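Local coordinates for protein myosin regulatory light chain, striated adductor muscle (Argopecten irradians, PDB 1WDC) that serves as the calcium-binding regulatory light chain of molluscan muscle myosin, responsible for its calcium-dependent binding and Mg-ATPase activity, at residues E87-A92 with K143-I148; Y108-L113 with M127-A132; V35-I40 with P51-L56; K61-P64 with T70-L73. All blocks are in the same frame, centred on the assembly; numbering follows the deposited sequence.

Contact 1 (E87-A92 with K143-I148); sequences ETIRNA and KFTAMI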
loop_
_atom_site.group_PDB
_atom_site.type_symbol
_atom_site.label_atom_id
_atom_site.label_comp_id
_atom_site.label_asym_id
_atom_site.label_seq_id
_atom_site.Cartn_x
_atom_site.Cartn_y
_atom_site.Cartn_z
ATOM N N GLU B 87 -8.125 -1.746 15.987
ATOM C CA GLU B 87 -8.735 -2.575 14.966
ATOM C C GLU B 87 -8.436 -2.056 13.559
ATOM O O GLU B 87 -8.048 -2.827 12.682
ATOM C CB GLU B 87 -10.241 -2.642 15.190
ATOM C CG GLU B 87 -10.971 -3.496 14.165
ATOM C CD GLU B 87 -12.475 -3.389 14.303
ATOM O OE1 GLU B 87 -13.018 -2.261 14.154
ATOM O OE2 GLU B 87 -13.105 -4.434 14.588
ATOM N N THR B 88 -8.528 -0.737 13.387
ATOM C CA THR B 88 -8.192 -0.097 12.120
ATOM C C THR B 88 -6.743 -0.358 11.706
ATOM O O THR B 88 -6.471 -0.633 10.543
ATOM C CB THR B 88 -8.405 1.428 12.176
ATOM O OG1 THR B 88 -9.788 1.703 12.383
ATOM C CG2 THR B 88 -7.980 2.083 10.866
ATOM N N ILE B 89 -5.830 -0.231 12.661
ATOM C CA ILE B 89 -4.402 -0.442 12.419
ATOM C C ILE B 89 -4.073 -1.917 12.170
ATOM O O ILE B 89 -3.359 -2.240 11.236
ATOM C CB ILE B 89 -3.523 0.083 13.603
ATOM C CG1 ILE B 89 -3.841 1.561 13.916
ATOM C CG2 ILE B 89 -2.018 -0.067 13.249
ATOM C CD1 ILE B 89 -3.230 2.082 15.230
ATOM N N ARG B 90 -4.649 -2.808 12.958
ATOM C CA ARG B 90 -4.484 -4.234 12.693
ATOM C C ARG B 90 -5.029 -4.709 11.324
ATOM O O ARG B 90 -4.353 -5.460 10.609
ATOM C CB ARG B 90 -5.109 -5.039 13.813
ATOM C CG ARG B 90 -4.498 -6.406 13.934
ATOM C CD ARG B 90 -5.256 -7.239 14.930
ATOM N NE ARG B 90 -5.753 -6.455 16.056
ATOM C CZ ARG B 90 -7.044 -6.275 16.300
ATOM N NH1 ARG B 90 -7.950 -6.624 15.390
ATOM N NH2 ARG B 90 -7.426 -5.684 17.415
ATOM N N ASN B 91 -6.174 -4.168 10.908
ATOM C CA ASN B 91 -6.723 -4.471 9.597
ATOM C C ASN B 91 -5.942 -3.926 8.455
ATOM O O ASN B 91 -6.038 -4.468 7.362
ATOM C CB ASN B 91 -8.154 -3.981 9.469
ATOM C CG ASN B 91 -9.117 -4.806 10.269
ATOM O OD1 ASN B 91 -10.239 -4.384 10.546
ATOM N ND2 ASN B 91 -8.682 -5.979 10.684
ATOM N N ALA B 92 -5.263 -2.793 8.644
ATOM C CA ALA B 92 -4.437 -2.222 7.584
ATOM C C ALA B 92 -3.273 -3.144 7.280
ATOM O O ALA B 92 -2.930 -3.330 6.129
ATOM C CB ALA B 92 -3.915 -0.829 7.973
ATOM N N LYS B 143 0.972 -7.792 17.660
ATOM C CA LYS B 143 1.575 -7.385 18.913
ATOM C C LYS B 143 2.117 -6.020 18.802
ATOM O O LYS B 143 2.181 -5.316 19.786
ATOM C CB LYS B 143 2.713 -8.307 19.325
ATOM C CG LYS B 143 2.373 -9.163 20.536
ATOM C CD LYS B 143 1.186 -8.557 21.364
ATOM C CE LYS B 143 -0.188 -9.174 20.982
ATOM N NZ LYS B 143 -1.383 -8.305 21.322
ATOM N N PHE B 144 2.740 -5.750 17.669
ATOM C CA PHE B 144 3.215 -4.417 17.373
ATOM C C PHE B 144 2.078 -3.367 17.448
ATOM O O PHE B 144 2.285 -2.248 17.916
ATOM C CB PHE B 144 3.849 -4.401 15.992
ATOM C CG PHE B 144 4.342 -3.049 15.579
ATOM C CD1 PHE B 144 5.585 -2.596 15.991
ATOM C CD2 PHE B 144 3.568 -2.229 14.756
ATOM C CE1 PHE B 144 6.054 -1.348 15.575
ATOM C CE2 PHE B 144 4.032 -0.994 14.347
ATOM C CZ PHE B 144 5.271 -0.553 14.751
ATOM N N THR B 145 0.901 -3.697 16.933
ATOM C CA THR B 145 -0.224 -2.777 17.003
ATOM C C THR B 145 -0.629 -2.472 18.450
ATOM O O THR B 145 -0.786 -1.303 18.797
ATOM C CB THR B 145 -1.427 -3.325 16.221
ATOM O OG1 THR B 145 -1.063 -3.499 14.841
ATOM C CG2 THR B 145 -2.594 -2.377 16.319
ATOM N N ALA B 146 -0.782 -3.504 19.287
ATOM C CA ALA B 146 -0.971 -3.326 20.724
ATOM C C ALA B 146 0.106 -2.425 21.374
ATOM O O ALA B 146 -0.222 -1.433 22.006
ATOM C CB ALA B 146 -1.010 -4.671 21.396
ATOM N N MET B 147 1.376 -2.703 21.091
ATOM C CA MET B 147 2.501 -1.878 21.517
ATOM C C MET B 147 2.364 -0.433 21.081
ATOM O O MET B 147 2.761 0.474 21.802
ATOM C CB MET B 147 3.812 -2.429 20.951
ATOM C CG MET B 147 4.901 -1.375 20.748
ATOM S SD MET B 147 6.589 -2.055 20.663
ATOM C CE MET B 147 7.105 -1.396 19.123
ATOM N N ILE B 148 1.984 -0.239 19.825
ATOM C CA ILE B 148 1.805 1.090 19.236
ATOM C C ILE B 148 0.547 1.829 19.741
ATOM O O ILE B 148 0.503 3.056 19.730
ATOM C CB ILE B 148 1.824 0.962 17.703
ATOM C CG1 ILE B 148 3.151 1.452 17.194
ATOM C CG2 ILE B 148 0.674 1.696 17.014
ATOM C CD1 ILE B 148 3.010 2.015 15.816
#
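Thr145 and Ile89 run past each other in opposite directions between helices 86-94 and 141-149, each sending its CB toward the other helix. The methyl of Thr145 makes the closest approach, with CG2 3.8 Å from CB of Ile89 and almost as near to that residue's CG2 branch. Its rotation explains this: CG2 lies anti to the Thr145 backbone N, while OG1 (chi1 -60°) stays beside that N and bonds back to the carbonyl of Tyr141, one turn earlier. The same methyl reaches the backbone of the next residue, lying 4.0 Å from N of Arg90. Farther along, CD1 of Ile89 meets CG2 of Ile148 at 4.3 Å, a looser apolar touch. The segments are roughly antiparallel, at 147°, and their axes come within 9.5 Å, close enough for a short beta-branched side chain to bridge them. With an alanine here, the Thr145 methyl that packs on Ile89 and Arg90 would be gone, which would probably open a gap there and leave the Tyr141 carbonyl without its side-chain donor. No hydrogen bond joins the two segments; the first and last helices of the C-terminal EF-hand pair therefore meet through methyl packing, with the threonine hydroxyl satisfied inside its own helix.

Contact 2 (Y108-L113 with M127-A132); sequences YIKDLL and MTFKEA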
loop_
_atom_site.group_PDB
_atom_site.type_symbol
_atom_site.label_atom_id
_atom_site.label_comp_id
_atom_site.label_asym_id
_atom_site.label_seq_id
_atom_site.Cartn_x
_atom_site.Cartn_y
_atom_site.Cartn_z
ATOM N N TYR B 108 9.539 -7.990 3.922
ATOM C CA TYR B 108 8.393 -7.414 3.244
ATOM C C TYR B 108 7.914 -6.100 3.928
ATOM O O TYR B 108 7.888 -5.053 3.288
ATOM C CB TYR B 108 7.286 -8.461 3.209
ATOM C CG TYR B 108 6.079 -8.031 2.427
ATOM C CD1 TYR B 108 6.200 -7.235 1.269
ATOM C CD2 TYR B 108 4.810 -8.449 2.811
ATOM C CE1 TYR B 108 5.063 -6.863 0.527
ATOM C CE2 TYR B 108 3.681 -8.107 2.066
ATOM C CZ TYR B 108 3.808 -7.314 0.941
ATOM O OH TYR B 108 2.649 -6.941 0.295
ATOM N N ILE B 109 7.691 -6.127 5.249
ATOM C CA ILE B 109 7.261 -4.912 5.940
ATOM C C ILE B 109 8.307 -3.764 5.924
ATOM O O ILE B 109 7.942 -2.646 5.633
ATOM C CB ILE B 109 6.740 -5.191 7.398
ATOM C CG1 ILE B 109 6.076 -3.927 7.945
ATOM C CG2 ILE B 109 7.872 -5.608 8.349
ATOM C CD1 ILE B 109 4.876 -3.476 7.156
ATOM N N LYS B 110 9.605 -4.067 5.980
ATOM C CA LYS B 110 10.624 -3.015 5.821
ATOM C C LYS B 110 10.534 -2.382 4.444
ATOM O O LYS B 110 10.692 -1.170 4.282
ATOM C CB LYS B 110 12.046 -3.572 6.013
ATOM C CG LYS B 110 12.257 -4.123 7.383
ATOM C CD LYS B 110 13.700 -4.157 7.780
ATOM C CE LYS B 110 13.786 -4.132 9.308
ATOM N NZ LYS B 110 15.138 -4.532 9.834
ATOM N N ASP B 111 10.302 -3.232 3.448
ATOM C CA ASP B 111 10.294 -2.800 2.056
ATOM C C ASP B 111 9.092 -1.910 1.769
ATOM O O ASP B 111 9.213 -0.874 1.126
ATOM C CB ASP B 111 10.267 -4.040 1.184
ATOM C CG ASP B 111 10.211 -3.728 -0.290
ATOM O OD1 ASP B 111 11.054 -2.931 -0.752
ATOM O OD2 ASP B 111 9.361 -4.362 -0.986
ATOM N N LEU B 112 7.958 -2.275 2.356
ATOM C CA LEU B 112 6.729 -1.493 2.257
ATOM C C LEU B 112 6.921 -0.100 2.828
ATOM O O LEU B 112 6.697 0.861 2.123
ATOM C CB LEU B 112 5.597 -2.198 3.009
ATOM C CG LEU B 112 4.967 -3.389 2.305
ATOM C CD1 LEU B 112 4.089 -4.126 3.288
ATOM C CD2 LEU B 112 4.151 -2.874 1.133
ATOM N N LEU B 113 7.495 -0.028 4.037
ATOM C CA LEU B 113 7.649 1.205 4.830
ATOM C C LEU B 113 8.691 2.154 4.305
ATOM O O LEU B 113 8.463 3.365 4.205
ATOM C CB LEU B 113 8.020 0.895 6.287
ATOM C CG LEU B 113 7.020 0.232 7.251
ATOM C CD1 LEU B 113 7.736 0.019 8.586
ATOM C CD2 LEU B 113 5.762 1.111 7.432
ATOM N N MET B 127 14.201 3.428 14.275
ATOM C CA MET B 127 13.413 3.599 15.503
ATOM C C MET B 127 12.213 2.679 15.592
ATOM O O MET B 127 11.820 2.279 16.676
ATOM C CB MET B 127 12.928 5.048 15.654
ATOM C CG MET B 127 13.986 6.060 16.121
ATOM S SD MET B 127 15.272 5.373 17.266
ATOM C CE MET B 127 14.272 4.785 18.709
ATOM N N THR B 128 11.587 2.406 14.458
ATOM C CA THR B 128 10.423 1.543 14.429
ATOM C C THR B 128 10.805 0.141 14.808
ATOM O O THR B 128 10.129 -0.507 15.604
ATOM C CB THR B 128 9.860 1.516 13.048
ATOM O OG1 THR B 128 9.404 2.822 12.729
ATOM C CG2 THR B 128 8.723 0.562 12.955
ATOM N N PHE B 129 11.895 -0.328 14.213
ATOM C CA PHE B 129 12.261 -1.731 14.339
ATOM C C PHE B 129 13.216 -2.016 15.518
ATOM O O PHE B 129 13.391 -3.170 15.907
ATOM C CB PHE B 129 12.849 -2.261 13.011
ATOM C CG PHE B 129 11.835 -2.397 11.895
ATOM C CD1 PHE B 129 10.888 -3.401 11.913
ATOM C CD2 PHE B 129 11.737 -1.431 10.908
ATOM C CE1 PHE B 129 9.846 -3.410 10.967
ATOM C CE2 PHE B 129 10.694 -1.453 9.981
ATOM C CZ PHE B 129 9.765 -2.426 10.022
ATOM N N LYS B 130 13.760 -0.966 16.133
ATOM C CA LYS B 130 14.388 -1.073 17.458
ATOM C C LYS B 130 13.427 -1.721 18.476
ATOM O O LYS B 130 13.839 -2.508 19.342
ATOM C CB LYS B 130 14.807 0.334 17.941
ATOM C CG LYS B 130 15.796 0.379 19.116
ATOM C CD LYS B 130 16.482 1.747 19.230
ATOM C CE LYS B 130 17.624 1.720 20.251
ATOM N NZ LYS B 130 17.506 2.798 21.296
ATOM N N GLU B 131 12.131 -1.485 18.282
ATOM C CA GLU B 131 11.136 -1.875 19.264
ATOM C C GLU B 131 10.305 -3.119 18.895
ATOM O O GLU B 131 9.818 -3.829 19.785
ATOM C CB GLU B 131 10.230 -0.678 19.536
ATOM C CG GLU B 131 10.145 -0.290 21.016
ATOM C CD GLU B 131 11.515 -0.146 21.694
ATOM O OE1 GLU B 131 12.413 0.520 21.121
ATOM O OE2 GLU B 131 11.680 -0.676 22.818
ATOM N N ALA B 132 10.382 -3.494 17.616
ATOM C CA ALA B 132 9.435 -4.409 16.966
ATOM C C ALA B 132 9.557 -5.886 17.396
ATOM O O ALA B 132 10.667 -6.429 17.520
ATOM C CB ALA B 132 9.582 -4.293 15.456
#
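Phe129 pushes its ring toward helix 106-115, where Ile109, Lys110 and Leu113 receive it. The apolar contacts come first. CD1 of Leu113 lies 3.5 Å from CZ of Phe129, the two side chains approaching from opposite directions, and CG2 of Ile109 reaches CE1 of the ring at 3.9 Å. Both methyls come in obliquely at the far end of the ring.

Lys110 adds a CH-pi contact. With CG beside its own backbone N (chi1 -62°) and the chain extended beyond it, the aliphatic part crosses one ring face and sets CE 3.8 Å from the Phe129 centroid, only 18° off the normal. On the opposite face, near the rim, sits CG2 of the preceding residue, Thr128. NZ of Lys110 stands 5.0 Å from the same centroid, off-centre, a long cation-pi interaction.

The axes of the two helical segments stay 12.3 Å apart, a spacing spanned by the phenylalanine. Helices 106-115 and 122-131 follow one another in the C-terminal EF-hand pair, so Phe129 packs the second helix of one helix-loop-helix unit against the first helix of the next. Around them, Ile109 also packs on Phe139 of strand 138-139, Thr128 rests on Phe144 of helix 141-149, and Leu113 touches an apolar side chain of another protein chain.

Contact 3 (V35-I40 with P51-L56); sequences VSKEDI and PDDKEL. With MG (magnesium ion), chain D.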
loop_
_atom_site.group_PDB
_atom_site.type_symbol
_atom_site.label_atom_id
_atom_site.label_comp_id
_atom_site.label_asym_id
_atom_site.label_seq_id
_atom_site.Cartn_x
_atom_site.Cartn_y
_atom_site.Cartn_z
ATOM N N VAL B 35 0.884 20.996 39.143
ATOM C CA VAL B 35 2.195 20.427 38.932
ATOM C C VAL B 35 3.082 21.631 38.552
ATOM O O VAL B 35 2.666 22.478 37.752
ATOM C CB VAL B 35 2.124 19.275 37.823
ATOM C CG1 VAL B 35 3.505 18.849 37.384
ATOM C CG2 VAL B 35 1.393 18.064 38.380
ATOM N N SER B 36 4.156 21.844 39.326
ATOM C CA SER B 36 5.135 22.932 39.065
ATOM C C SER B 36 6.432 22.411 38.426
ATOM O O SER B 36 6.656 21.200 38.370
ATOM C CB SER B 36 5.462 23.643 40.370
ATOM O OG SER B 36 5.636 22.697 41.415
ATOM N N LYS B 37 7.337 23.310 38.058
ATOM C CA LYS B 37 8.614 22.855 37.529
ATOM C C LYS B 37 9.365 22.095 38.609
ATOM O O LYS B 37 10.065 21.135 38.323
ATOM C CB LYS B 37 9.479 24.018 37.010
ATOM C CG LYS B 37 10.772 23.554 36.307
ATOM C CD LYS B 37 11.406 24.614 35.428
ATOM C CE LYS B 37 12.038 25.705 36.253
ATOM N NZ LYS B 37 12.523 26.860 35.408
ATOM N N GLU B 38 9.076 22.432 39.856
ATOM C CA GLU B 38 9.774 21.879 40.993
ATOM C C GLU B 38 9.337 20.446 41.229
ATOM O O GLU B 38 10.119 19.645 41.689
ATOM C CB GLU B 38 9.476 22.727 42.242
ATOM C CG GLU B 38 10.122 24.110 42.263
ATOM C CD GLU B 38 9.516 25.096 41.262
ATOM O OE1 GLU B 38 8.266 25.212 41.228
ATOM O OE2 GLU B 38 10.298 25.799 40.557
ATOM N N ASP B 39 8.046 20.176 41.055
ATOM C CA ASP B 39 7.467 18.832 41.246
ATOM C C ASP B 39 7.994 17.822 40.219
ATOM O O ASP B 39 8.375 16.702 40.559
ATOM C CB ASP B 39 5.963 18.879 41.063
ATOM C CG ASP B 39 5.229 19.362 42.277
ATOM O OD1 ASP B 39 5.641 19.130 43.439
ATOM O OD2 ASP B 39 4.161 19.912 42.031
ATOM N N ILE B 40 7.780 18.164 38.953
ATOM C CA ILE B 40 8.385 17.457 37.832
ATOM C C ILE B 40 9.869 17.124 38.063
ATOM O O ILE B 40 10.279 16.004 37.798
ATOM C CB ILE B 40 8.221 18.294 36.550
ATOM C CG1 ILE B 40 6.755 18.424 36.198
ATOM C CG2 ILE B 40 8.941 17.653 35.378
ATOM C CD1 ILE B 40 6.584 19.297 35.019
ATOM N N PRO B 51 15.319 15.462 33.192
ATOM C CA PRO B 51 15.588 16.254 31.991
ATOM C C PRO B 51 16.178 17.593 32.365
ATOM O O PRO B 51 15.946 18.088 33.463
ATOM C CB PRO B 51 14.216 16.405 31.360
ATOM C CG PRO B 51 13.277 16.368 32.521
ATOM C CD PRO B 51 13.874 15.413 33.505
ATOM N N ASP B 52 16.888 18.221 31.442
ATOM C CA ASP B 52 17.495 19.522 31.741
ATOM C C ASP B 52 16.433 20.623 31.889
ATOM O O ASP B 52 15.305 20.480 31.424
ATOM C CB ASP B 52 18.579 19.850 30.692
ATOM C CG ASP B 52 18.205 20.982 29.777
ATOM O OD1 ASP B 52 17.469 20.743 28.802
ATOM O OD2 ASP B 52 18.736 22.093 29.978
ATOM N N ASP B 53 16.730 21.603 32.732
ATOM C CA ASP B 53 15.725 22.561 33.157
ATOM C C ASP B 53 15.214 23.422 32.000
ATOM O O ASP B 53 14.135 24.018 32.091
ATOM C CB ASP B 53 16.283 23.445 34.281
ATOM C CG ASP B 53 15.182 24.141 35.097
ATOM O OD1 ASP B 53 14.796 25.276 34.709
ATOM O OD2 ASP B 53 14.745 23.579 36.138
ATOM N N LYS B 54 15.959 23.452 30.897
ATOM C CA LYS B 54 15.432 24.039 29.675
ATOM C C LYS B 54 14.216 23.238 29.213
ATOM O O LYS B 54 13.188 23.834 28.870
ATOM C CB LYS B 54 16.506 24.060 28.586
ATOM C CG LYS B 54 17.668 25.029 28.876
ATOM C CD LYS B 54 18.684 25.112 27.711
ATOM C CE LYS B 54 18.440 26.327 26.789
ATOM N NZ LYS B 54 19.467 26.501 25.690
ATOM N N GLU B 55 14.306 21.901 29.355
ATOM C CA GLU B 55 13.267 20.943 28.950
ATOM C C GLU B 55 12.091 20.915 29.897
ATOM O O GLU B 55 10.983 20.638 29.475
ATOM C CB GLU B 55 13.819 19.532 28.874
ATOM C CG GLU B 55 15.053 19.372 28.012
ATOM C CD GLU B 55 14.755 19.339 26.517
ATOM O OE1 GLU B 55 13.748 18.701 26.120
ATOM O OE2 GLU B 55 15.552 19.922 25.736
ATOM N N LEU B 56 12.355 21.103 31.189
ATOM C CA LEU B 56 11.299 21.238 32.197
ATOM C C LEU B 56 10.488 22.509 31.947
ATOM O O LEU B 56 9.275 22.562 32.169
ATOM C CB LEU B 56 11.903 21.327 33.608
ATOM C CG LEU B 56 12.865 20.263 34.165
ATOM C CD1 LEU B 56 13.433 20.748 35.488
ATOM C CD2 LEU B 56 12.152 18.927 34.347
HETATM MG MG MG D . 2.318 20.695 43.183
HETATM O O HOH W 1 3.505 22.746 42.718
#
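Lys37 reaches from the start of helix 37-47 to Asp53 in the first turn of helix 53-60, where its NZ donates to OD1 of Asp53 at 2.9 Å in a salt bridge. The carboxylate accepts through its syn lone pair, on the side of OD2. CG of Lys37 is anti to the backbone N (chi1 -174°), which carries the chain across the gap, and a bend at chi3 (72°) turns its end toward the carboxylate oxygens. NZ has a second, weak partner in Thr57 OG1.

Beneath this polar link the interface is apolar. CG of Lys37 lies 3.7 Å from CB of Leu56, the two side chains crossing at about a right angle, and CG2 of Ile40 meets CD2 of Leu56 at 3.6 Å.

On the metal side, Asp39 OD2 binds magnesium at 2.3 Å and also accepts a weak bond from the backbone N of Ser36; OD1 of Asp39 is hydrogen-bonded elsewhere in the structure. Asp28, Asp30, Asp32 and the carbonyl of Phe34 supply the other protein ligands, and a water, itself hydrogen-bonded to Ser36 OG, binds the metal at 2.4 Å. Ser36 occupies the N-cap position of helix 37-47; Asp52, at that of helix 53-60, makes a capping bond, its OD2 accepting weakly from N of Lys54 at 3.2 Å.

The exiting helix of this EF-hand thus has two chemically distinct sides: Asp39 is directed to the cation, whose charge probably polarises its carboxylate, while Lys37 and Ile40 couple the same helical turn to the next helix through one salt bridge over a small apolar core.

Contact 4 (K61-P64 with T70-L73); sequences KEAP and TMFL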
loop_
_atom_site.group_PDB
_atom_site.type_symbol
_atom_site.label_atom_id
_atom_site.label_comp_id
_atom_site.label_asym_id
_atom_site.label_seq_id
_atom_site.Cartn_x
_atom_site.Cartn_y
_atom_site.Cartn_z
ATOM N N LYS B 61 5.330 25.122 29.642
ATOM C CA LYS B 61 4.833 26.017 28.617
ATOM C C LYS B 61 3.771 25.356 27.752
ATOM O O LYS B 61 3.276 25.957 26.812
ATOM C CB LYS B 61 5.992 26.432 27.721
ATOM C CG LYS B 61 6.865 27.509 28.303
ATOM C CD LYS B 61 7.262 28.494 27.206
ATOM C CE LYS B 61 6.434 28.312 25.927
ATOM N NZ LYS B 61 7.311 28.273 24.698
ATOM N N GLU B 62 3.540 24.068 27.955
ATOM C CA GLU B 62 2.526 23.371 27.189
ATOM C C GLU B 62 1.129 23.528 27.786
ATOM O O GLU B 62 0.159 23.623 27.040
ATOM C CB GLU B 62 2.918 21.899 27.017
ATOM C CG GLU B 62 3.967 21.695 25.923
ATOM C CD GLU B 62 4.401 20.245 25.764
ATOM O OE1 GLU B 62 3.565 19.353 25.976
ATOM O OE2 GLU B 62 5.578 19.990 25.415
ATOM N N ALA B 63 1.044 23.712 29.105
ATOM C CA ALA B 63 -0.214 24.109 29.767
ATOM C C ALA B 63 -0.501 25.634 29.689
ATOM O O ALA B 63 0.255 26.435 30.248
ATOM C CB ALA B 63 -0.196 23.649 31.215
ATOM N N PRO B 64 -1.611 26.045 29.017
ATOM C CA PRO B 64 -2.078 27.442 28.870
ATOM C C PRO B 64 -2.188 28.235 30.185
ATOM O O PRO B 64 -1.716 29.374 30.288
ATOM C CB PRO B 64 -3.457 27.289 28.218
ATOM C CG PRO B 64 -3.390 25.998 27.488
ATOM C CD PRO B 64 -2.582 25.107 28.418
ATOM N N THR B 70 -7.291 18.857 35.528
ATOM C CA THR B 70 -8.164 19.104 34.393
ATOM C C THR B 70 -7.354 19.559 33.184
ATOM O O THR B 70 -7.593 19.134 32.045
ATOM C CB THR B 70 -9.224 20.164 34.769
ATOM O OG1 THR B 70 -10.234 19.545 35.554
ATOM C CG2 THR B 70 -9.882 20.727 33.588
ATOM N N MET B 71 -6.356 20.391 33.443
ATOM C CA MET B 71 -5.486 20.874 32.392
ATOM C C MET B 71 -4.487 19.745 31.991
ATOM O O MET B 71 -4.084 19.653 30.814
ATOM C CB MET B 71 -4.787 22.131 32.911
ATOM C CG MET B 71 -3.496 22.484 32.256
ATOM S SD MET B 71 -3.808 23.312 30.756
ATOM C CE MET B 71 -5.519 23.800 31.006
ATOM N N PHE B 72 -4.229 18.823 32.932
ATOM C CA PHE B 72 -3.304 17.686 32.747
ATOM C C PHE B 72 -3.911 16.667 31.781
ATOM O O PHE B 72 -3.246 16.142 30.901
ATOM C CB PHE B 72 -3.042 16.993 34.100
ATOM C CG PHE B 72 -2.107 15.782 34.020
ATOM C CD1 PHE B 72 -0.719 15.944 34.043
ATOM C CD2 PHE B 72 -2.608 14.489 34.043
ATOM C CE1 PHE B 72 0.142 14.830 34.100
ATOM C CE2 PHE B 72 -1.762 13.378 34.102
ATOM C CZ PHE B 72 -0.384 13.547 34.131
ATOM N N LEU B 73 -5.062 16.179 32.186
ATOM C CA LEU B 73 -5.893 15.339 31.365
ATOM C C LEU B 73 -5.948 15.861 29.945
ATOM O O LEU B 73 -5.720 15.112 28.993
ATOM C CB LEU B 73 -7.282 15.333 31.968
ATOM C CG LEU B 73 -8.164 14.110 31.790
ATOM C CD1 LEU B 73 -7.361 12.816 31.580
ATOM C CD2 LEU B 73 -9.023 14.055 33.031
#
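This is a small apolar surface contact within the N-terminal EF-hand pair, in the second helix-loop-helix unit: the loop that follows helix 53-60 folds back against the first turns of helix 69-79. Met71 carries the helix side of it, facing Ala63 and Pro64. CG of Met71 stands anti to the backbone N (chi1 157°), which takes the side chain out toward the loop, and bends at chi2 (81°) and chi3 then fold the thioether against its neighbours. CG of Met71 packs 3.7 Å from CB of Ala63, and SD lies just as near to that methyl. The proline ring is crossed obliquely by the methionine chain, its CD edge being the part that meets the sulfur. Replacing Met71 by a serine would remove the thioether and is likely to leave Ala63 CB and the proline ring without their apolar partner, with a gap between loop and helix.

No hydrogen bond joins the segments, and the backbone N of Met71 is instead held by Asn68 OD1 at the beginning of its helix. Phe72 points away, packing edge-to-face with Phe24 of helix 14-27, while Met71 faces the loop. The tightest approach is SD of Met71 to CD of Pro64, at 3.2 Å.

The four contacts divide between two halves of an elongated chain. Contacts 3 and 4 come first in sequence, in the metal-binding N-terminal half, with centres about 14 Å apart; helix 53-60 takes part in contact 3 and leads into the loop of contact 4. Contacts 1 and 2 lie beyond helix 69-79, on the opposite side of the chain's centre. Their centres are also about 14 Å apart, and they touch where Met147 and Phe144 of helix 141-149 pack on helix 122-131. Contact 1 brings together the ends of this half, with contact 2 between them in sequence. Between halves, centres lie about 29 to 34 Å apart without touching, consistent with two separately packed EF-hand pairs.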